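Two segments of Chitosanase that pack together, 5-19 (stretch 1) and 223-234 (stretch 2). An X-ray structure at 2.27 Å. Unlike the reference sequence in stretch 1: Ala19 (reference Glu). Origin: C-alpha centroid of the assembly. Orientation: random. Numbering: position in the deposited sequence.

Stretch 1 5-19: AQQRLLADQIISIFA
Stretch 2 (223-234) TDLHPPIRISTW

Residues 5-19 of this chitosanase form a continuous α-helix, phi and psi near -65° and -41°, held by i to i+4 backbone hydrogen bonds such as Ile14 N to Leu10 O (2.9 Å). Against it runs 223-234, a loop-rich segment in which residues 229-231 form a short β-strand (phi -99° to -120°, psi 121° to 128°). Helix and strand axes point the same way, 13° apart, and approach to 10.2 Å, which leaves room for interleaved side chains. The register pairs Gln7 with Leu225 (CA to CA 6.6 Å), Ile14 with Ile231 (CA to CA 7.2 Å) and Phe18 with Thr233 (CA to CA 6.6 Å). Leu225 adopts a left-handed conformation (58/53), and the peptide bond before Pro228 is cis.

Apolar packing fills the middle of the 631 Å² contact. Strand alternation directs Ile229 and Ile231 toward the helix, while Arg230 between them lies out of reach and exposed. Leu10, Ile14 and Ile17, spaced three or four residues apart, recur on one helical flank and meet them. Leu10 CD2 lies 3.8 Å from Ile229 CD1, and Ile14 CD1 is 4.3 Å from that same Ile229 CD1. Ile14 (m, t) also brings CG1 to 4.1 Å from Ile231 CG1; Ile17 (m, t) sets CG2 3.7 Å from Ile231 CG2. Ile229 is m, t, whereas Ile231 is m, m. Branched aliphatic chains suit this buried layer because they fill space without leaving polar groups unpaired. Leu10, with chi1 -136° and chi2 41°, further places CD2 3.5 Å from Leu225 O.

Phe18 adds an aromatic side chain to the packing. Its CA-to-CB bond points away, but chi1 of -78° and chi2 of -5° bring the ring back, with CE1 4.1 Å from Ile231 CG2. Thr233 OG1 approaches the ring edge, 3.4 Å from Phe18 CE1; this hydroxyl is hydrogen-bonded elsewhere in the structure.

Polar contacts secure both ends. Gln7 (chi1 -73°, chi2 171°, chi3 -22°) is long enough to reach from a sideways start, and its NE2 donates a weak hydrogen bond to Asp224 O at 2.9 Å. At the other end, Trp234 (chi1 -57°, chi2 101°) directs its indole edge at the helix backbone: NE1 donates to Phe18 O at 3.0 Å and, weakly, to Ile17 O at 3.1 Å. Tryptophan suits this place because its indole carries an N-H donor at the ring edge. Both residues being exposed, Gln6 (chi1 t, chi2 t, chi3 82°) places OE1 3.8 Å from Pro227 CG.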

# COMPACT_ATOMS: atom_id res chain seq x y z
N ALA A 5 0.36 6.49 -17.87
CA ALA A 5 1.40 7.19 -17.09
C ALA A 5 0.73 8.24 -16.21
O ALA A 5 1.08 8.32 -15.07
CB ALA A 5 2.44 7.78 -17.98
N GLN A 6 -0.23 8.99 -16.76
CA GLN A 6 -0.97 9.99 -15.95
C GLN A 6 -1.80 9.26 -14.88
O GLN A 6 -1.88 9.76 -13.77
CB GLN A 6 -1.85 10.92 -16.79
CG GLN A 6 -2.64 11.93 -15.98
CD GLN A 6 -3.43 12.97 -16.75
OE1 GLN A 6 -4.53 12.73 -17.23
NE2 GLN A 6 -2.88 14.17 -16.86
N GLN A 7 -2.34 8.08 -15.18
CA GLN A 7 -3.16 7.34 -14.19
C GLN A 7 -2.30 6.78 -13.05
O GLN A 7 -2.77 6.78 -11.95
CB GLN A 7 -4.02 6.30 -14.89
CG GLN A 7 -5.19 6.88 -15.66
CD GLN A 7 -5.88 5.85 -16.51
OE1 GLN A 7 -5.32 4.83 -16.85
NE2 GLN A 7 -7.13 6.09 -16.83
N ARG A 8 -1.08 6.36 -13.36
CA ARG A 8 -0.15 5.81 -12.35
C ARG A 8 0.39 6.94 -11.48
O ARG A 8 0.49 6.75 -10.28
CB ARG A 8 0.96 5.00 -13.00
CG ARG A 8 1.44 3.85 -12.13
CD ARG A 8 2.55 4.31 -11.23
NE ARG A 8 2.82 3.58 -10.01
CZ ARG A 8 3.29 2.37 -9.97
NH1 ARG A 8 3.52 1.72 -11.09
NH2 ARG A 8 3.56 1.81 -8.82
N LEU A 9 0.73 8.08 -12.07
CA LEU A 9 1.23 9.17 -11.21
C LEU A 9 0.08 9.56 -10.28
O LEU A 9 0.33 9.80 -9.13
CB LEU A 9 1.65 10.34 -12.09
CG LEU A 9 1.26 11.70 -11.53
CD1 LEU A 9 2.44 12.36 -10.86
CD2 LEU A 9 0.70 12.59 -12.61
N LEU A 10 -1.12 9.61 -10.84
CA LEU A 10 -2.35 9.90 -10.11
C LEU A 10 -2.55 8.90 -8.97
O LEU A 10 -2.75 9.29 -7.82
CB LEU A 10 -3.51 9.86 -11.09
CG LEU A 10 -4.63 10.89 -11.10
CD1 LEU A 10 -4.15 12.30 -10.88
CD2 LEU A 10 -5.27 10.79 -12.45
N ALA A 11 -2.49 7.60 -9.28
CA ALA A 11 -2.59 6.58 -8.24
C ALA A 11 -1.58 6.82 -7.13
O ALA A 11 -1.93 6.79 -5.94
CB ALA A 11 -2.40 5.19 -8.86
N ASP A 12 -0.32 7.07 -7.49
CA ASP A 12 0.72 7.25 -6.48
C ASP A 12 0.44 8.48 -5.63
O ASP A 12 0.66 8.45 -4.41
CB ASP A 12 2.10 7.37 -7.14
CG ASP A 12 2.57 6.06 -7.74
OD1 ASP A 12 1.96 5.01 -7.44
OD2 ASP A 12 3.56 6.08 -8.51
N GLN A 13 -0.03 9.56 -6.24
CA GLN A 13 -0.26 10.77 -5.45
C GLN A 13 -1.46 10.60 -4.53
O GLN A 13 -1.47 11.13 -3.41
CB GLN A 13 -0.43 11.97 -6.38
CG GLN A 13 0.91 12.44 -6.89
CD GLN A 13 0.84 13.56 -7.92
OE1 GLN A 13 -0.21 14.16 -8.16
NE2 GLN A 13 1.98 13.86 -8.53
N ILE A 14 -2.47 9.85 -4.98
CA ILE A 14 -3.67 9.61 -4.16
C ILE A 14 -3.32 8.74 -2.96
O ILE A 14 -3.70 9.06 -1.82
CB ILE A 14 -4.77 8.95 -5.01
CG1 ILE A 14 -5.31 9.91 -6.07
CG2 ILE A 14 -5.89 8.43 -4.13
CD1 ILE A 14 -6.22 9.24 -7.10
N ILE A 15 -2.62 7.63 -3.19
CA ILE A 15 -2.25 6.73 -2.11
C ILE A 15 -1.31 7.42 -1.15
O ILE A 15 -1.37 7.21 0.07
CB ILE A 15 -1.64 5.44 -2.69
CG1 ILE A 15 -2.72 4.70 -3.48
CG2 ILE A 15 -1.01 4.56 -1.58
CD1 ILE A 15 -2.21 3.52 -4.26
N SER A 16 -0.42 8.25 -1.68
CA SER A 16 0.44 9.04 -0.81
C SER A 16 -0.40 9.94 0.10
O SER A 16 -0.14 10.02 1.31
CB SER A 16 1.42 9.85 -1.66
OG SER A 16 2.35 10.51 -0.82
N ILE A 17 -1.42 10.59 -0.45
CA ILE A 17 -2.32 11.39 0.37
C ILE A 17 -3.06 10.50 1.37
O ILE A 17 -3.18 10.84 2.55
CB ILE A 17 -3.30 12.18 -0.51
CG1 ILE A 17 -2.58 13.31 -1.24
CG2 ILE A 17 -4.47 12.72 0.32
CD1 ILE A 17 -3.38 13.91 -2.39
N PHE A 18 -3.54 9.35 0.92
CA PHE A 18 -4.23 8.42 1.81
C PHE A 18 -3.41 8.15 3.05
O PHE A 18 -3.94 8.15 4.17
CB PHE A 18 -4.53 7.11 1.09
CG PHE A 18 -5.69 7.17 0.15
CD1 PHE A 18 -6.47 8.32 0.07
CD2 PHE A 18 -6.01 6.09 -0.65
CE1 PHE A 18 -7.52 8.40 -0.81
CE2 PHE A 18 -7.08 6.15 -1.53
CZ PHE A 18 -7.85 7.31 -1.60
N ALA A 19 -2.12 7.94 2.88
CA ALA A 19 -1.28 7.44 3.95
C ALA A 19 -0.57 8.54 4.72
O ALA A 19 -0.35 8.40 5.93
CB ALA A 19 -0.25 6.47 3.38
N THR A 223 -14.85 6.49 -12.58
CA THR A 223 -14.27 5.16 -12.63
C THR A 223 -13.06 5.07 -13.55
O THR A 223 -12.38 4.04 -13.58
CB THR A 223 -15.31 4.15 -13.10
OG1 THR A 223 -15.70 4.50 -14.43
CG2 THR A 223 -16.54 4.17 -12.17
N ASP A 224 -12.80 6.12 -14.33
CA ASP A 224 -11.72 6.15 -15.30
C ASP A 224 -10.58 7.04 -14.85
O ASP A 224 -9.57 7.14 -15.56
CB ASP A 224 -12.27 6.60 -16.67
CG ASP A 224 -12.80 8.03 -16.66
OD1 ASP A 224 -13.38 8.46 -15.63
OD2 ASP A 224 -12.65 8.73 -17.69
N LEU A 225 -10.70 7.67 -13.68
CA LEU A 225 -9.62 8.45 -13.07
C LEU A 225 -9.16 9.56 -14.01
O LEU A 225 -7.98 9.69 -14.33
CB LEU A 225 -8.44 7.55 -12.67
CG LEU A 225 -8.70 6.51 -11.59
CD1 LEU A 225 -7.45 5.71 -11.31
CD2 LEU A 225 -9.23 7.17 -10.31
N HIS A 226 -10.12 10.35 -14.47
CA HIS A 226 -9.87 11.51 -15.31
C HIS A 226 -9.72 12.76 -14.45
O HIS A 226 -10.37 12.89 -13.40
CB HIS A 226 -11.01 11.71 -16.30
CG HIS A 226 -12.32 12.02 -15.65
ND1 HIS A 226 -13.30 11.07 -15.45
CD2 HIS A 226 -12.81 13.18 -15.15
CE1 HIS A 226 -14.34 11.63 -14.86
NE2 HIS A 226 -14.07 12.91 -14.66
N PRO A 227 -8.87 13.69 -14.87
CA PRO A 227 -8.66 14.92 -14.09
C PRO A 227 -9.82 15.88 -14.29
O PRO A 227 -10.55 15.78 -15.29
CB PRO A 227 -7.36 15.48 -14.67
CG PRO A 227 -7.35 15.01 -16.09
CD PRO A 227 -8.05 13.66 -16.09
N PRO A 228 -10.03 16.82 -13.36
CA PRO A 228 -9.26 16.87 -12.10
C PRO A 228 -9.85 15.92 -11.06
O PRO A 228 -11.05 15.65 -11.09
CB PRO A 228 -9.41 18.32 -11.66
CG PRO A 228 -10.77 18.70 -12.16
CD PRO A 228 -10.96 17.95 -13.47
N ILE A 229 -9.00 15.40 -10.18
CA ILE A 229 -9.44 14.54 -9.09
C ILE A 229 -9.27 15.31 -7.79
O ILE A 229 -8.18 15.82 -7.50
CB ILE A 229 -8.69 13.20 -9.06
CG1 ILE A 229 -9.02 12.39 -10.31
CG2 ILE A 229 -9.06 12.41 -7.81
CD1 ILE A 229 -8.44 10.98 -10.31
N ARG A 230 -10.35 15.40 -7.02
CA ARG A 230 -10.34 16.03 -5.71
C ARG A 230 -10.23 14.94 -4.65
O ARG A 230 -11.07 14.04 -4.60
CB ARG A 230 -11.61 16.87 -5.51
CG ARG A 230 -11.66 17.63 -4.19
CD ARG A 230 -13.09 17.66 -3.62
NE ARG A 230 -13.46 19.00 -3.16
CZ ARG A 230 -13.57 19.34 -1.88
NH1 ARG A 230 -13.35 18.45 -0.92
NH2 ARG A 230 -13.90 20.59 -1.57
N ILE A 231 -9.18 15.02 -3.84
CA ILE A 231 -9.01 14.15 -2.67
C ILE A 231 -8.93 15.04 -1.44
O ILE A 231 -8.12 15.98 -1.40
CB ILE A 231 -7.75 13.28 -2.79
CG1 ILE A 231 -7.80 12.41 -4.05
CG2 ILE A 231 -7.62 12.40 -1.56
CD1 ILE A 231 -8.91 11.34 -4.01
N SER A 232 -9.75 14.75 -0.42
CA SER A 232 -9.71 15.52 0.82
C SER A 232 -9.86 14.63 2.04
O SER A 232 -10.45 15.04 3.05
CB SER A 232 -10.78 16.61 0.84
OG SER A 232 -12.00 16.13 0.34
N THR A 233 -9.32 13.41 1.96
CA THR A 233 -9.40 12.38 2.99
C THR A 233 -9.20 12.89 4.41
O THR A 233 -9.92 12.48 5.32
CB THR A 233 -8.35 11.30 2.70
OG1 THR A 233 -8.43 10.91 1.32
CG2 THR A 233 -8.56 10.08 3.61
N TRP A 234 -8.25 13.80 4.62
CA TRP A 234 -7.88 14.25 5.96
C TRP A 234 -8.29 15.69 6.23
O TRP A 234 -7.73 16.32 7.14
CB TRP A 234 -6.38 14.09 6.19
CG TRP A 234 -5.88 12.71 6.00
CD1 TRP A 234 -5.23 12.21 4.90
CD2 TRP A 234 -5.95 11.63 6.94
NE1 TRP A 234 -4.90 10.89 5.10
CE2 TRP A 234 -5.33 10.51 6.35
CE3 TRP A 234 -6.48 11.51 8.24
CZ2 TRP A 234 -5.22 9.28 7.01
CZ3 TRP A 234 -6.37 10.28 8.89
CH2 TRP A 234 -5.75 9.18 8.28